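Local coordinates for Csm3 (Thermoplasma volcanium, PDB 6AE2), which probably binds crRNA and cleaves target RNA as a backbone subunit of the type III-A CRISPR-Cas effector complex, at residues Ser202-Asp206 with Ser207-Gly211. Residues are numbered along the deposited sequence; the frame is centred on the assembly and turned at random.
Sequences SLLED and SYLGG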
loop_
_atom_site.group_PDB
_atom_site.type_symbol
_atom_site.label_atom_id
_atom_site.label_comp_id
_atom_site.label_asym_id
_atom_site.label_seq_id
_atom_site.Cartn_x
_atom_site.Cartn_y
_atom_site.Cartn_z
ATOM N N SER A 202 -9.819 8.807 -1.718
ATOM C CA SER A 202 -8.790 9.062 -2.722
ATOM C C SER A 202 -7.447 9.359 -2.068
ATOM O O SER A 202 -6.404 8.862 -2.510
ATOM C CB SER A 202 -9.217 10.220 -3.625
ATOM O OG SER A 202 -9.999 9.758 -4.712
ATOM N N LEU A 203 -7.455 10.176 -1.009
ATOM C CA LEU A 203 -6.225 10.475 -0.283
ATOM C C LEU A 203 -5.586 9.206 0.266
ATOM O O LEU A 203 -4.360 9.047 0.218
ATOM C CB LEU A 203 -6.520 11.451 0.856
ATOM C CG LEU A 203 -6.799 12.909 0.489
ATOM C CD1 LEU A 203 -6.954 13.747 1.747
ATOM C CD2 LEU A 203 -5.694 13.464 -0.394
ATOM N N LEU A 204 -6.405 8.285 0.781
ATOM C CA LEU A 204 -5.876 7.084 1.418
ATOM C C LEU A 204 -5.168 6.176 0.421
ATOM O O LEU A 204 -4.196 5.500 0.778
ATOM C CB LEU A 204 -7.008 6.333 2.122
ATOM C CG LEU A 204 -6.713 4.929 2.656
ATOM C CD1 LEU A 204 -5.596 4.964 3.685
ATOM C CD2 LEU A 204 -7.965 4.312 3.252
ATOM N N GLU A 205 -5.629 6.147 -0.830
ATOM C CA GLU A 205 -5.037 5.246 -1.812
ATOM C C GLU A 205 -3.662 5.710 -2.273
ATOM O O GLU A 205 -2.862 4.883 -2.723
ATOM C CB GLU A 205 -5.981 5.079 -3.000
ATOM C CG GLU A 205 -7.395 4.710 -2.579
ATOM C CD GLU A 205 -8.211 4.109 -3.702
ATOM O OE1 GLU A 205 -8.814 3.037 -3.489
ATOM O OE2 GLU A 205 -8.250 4.710 -4.795
ATOM N N ASP A 206 -3.365 7.004 -2.169
ATOM C CA ASP A 206 -2.003 7.495 -2.322
ATOM C C ASP A 206 -1.248 7.516 -1.000
ATOM O O ASP A 206 -0.155 8.092 -0.927
ATOM C CB ASP A 206 -2.004 8.888 -2.950
ATOM C CG ASP A 206 -2.138 8.842 -4.457
ATOM O OD1 ASP A 206 -2.068 7.737 -5.036
ATOM O OD2 ASP A 206 -2.299 9.917 -5.066
ATOM N N SER A 207 -1.816 6.907 0.041
ATOM C CA SER A 207 -1.146 6.720 1.318
ATOM C C SER A 207 -1.231 5.248 1.704
ATOM O O SER A 207 -1.079 4.368 0.845
ATOM C CB SER A 207 -1.769 7.608 2.397
ATOM O OG SER A 207 -0.897 7.741 3.509
ATOM N N TYR A 208 -1.495 4.966 2.980
ATOM C CA TYR A 208 -1.447 3.588 3.449
ATOM C C TYR A 208 -2.282 3.425 4.711
ATOM O O TYR A 208 -2.501 4.380 5.458
ATOM C CB TYR A 208 -0.001 3.157 3.712
ATOM C CG TYR A 208 0.668 3.948 4.818
ATOM C CD1 TYR A 208 1.301 5.156 4.552
ATOM C CD2 TYR A 208 0.665 3.487 6.129
ATOM C CE1 TYR A 208 1.911 5.881 5.560
ATOM C CE2 TYR A 208 1.273 4.205 7.142
ATOM C CZ TYR A 208 1.893 5.399 6.853
ATOM O OH TYR A 208 2.498 6.113 7.863
ATOM N N LEU A 209 -2.725 2.192 4.940
ATOM C CA LEU A 209 -3.351 1.779 6.187
ATOM C C LEU A 209 -2.337 1.056 7.065
ATOM O O LEU A 209 -1.417 0.400 6.571
ATOM C CB LEU A 209 -4.548 0.858 5.934
ATOM C CG LEU A 209 -5.915 1.466 5.631
ATOM C CD1 LEU A 209 -6.925 0.359 5.353
ATOM C CD2 LEU A 209 -6.364 2.337 6.791
ATOM N N GLY A 210 -2.515 1.182 8.378
ATOM C CA GLY A 210 -1.655 0.488 9.312
ATOM C C GLY A 210 -0.300 1.155 9.469
ATOM O O GLY A 210 -0.126 2.357 9.245
ATOM N N GLY A 211 0.682 0.342 9.862
ATOM C CA GLY A 211 2.019 0.812 10.135
ATOM C C GLY A 211 3.008 0.428 9.043
ATOM O O GLY A 211 2.713 -0.339 8.129
#
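The C-terminal end of helix 190-205 unwinds here into the loop that leads to strand 220-230, within a fold of the RAMP superfamily, whose members typically bind RNA, and Ser207 meets Leu204 where the chain leaves the helix. Ser207 N donates to Leu204 O at 2.9 Å, a three-residue step that tightens the last turn. The N-H...O angle is 145°. The N-H comes in from above the carbonyl plane, about 70° out of it, and so not on a lone pair. Ser207 CB lies near the same oxygen, 3.6 Å from Leu204 O; a small side chain such as serine's suits a residue whose backbone N-H is given to this turn.

Beyond the bend the chain runs on extended, and Leu204 reaches along it to the side chain of Leu209. The chi1 of 170° swings Leu204 CG away from its own N and sends the side chain toward the loop. There Leu204 CD1 lies 4.0 Å from Leu209 CG, with Leu209 CD2 close by. The same methyl, Leu204 CD1, rests against the backbone of Tyr208, 3.6 Å from Tyr208 O. Two buried leucines thus join helix end to loop by branched, apolar contact; Leu90 of helix 80-93 and Ile222 of strand 220-230 also pack on Leu204, while Val220 touches Leu209.

The polar groups find partners away from the leucines. Glu205 OE1 accepts from Ile222 N, Asp206 OD2 is hydrogen-bonded to Tyr235 OH of the second subunit, and Ser207 O accepts from Arg128 NH1 of that subunit. The ring of Tyr208 has Gly210 O in plane at its edge and makes a cation-pi contact with Lys86. The chemistry therefore divides the turn: leucine methyls pack the helix end against the loop, while the Asp206 carboxylate and Ser207 O serve the neighbouring subunit.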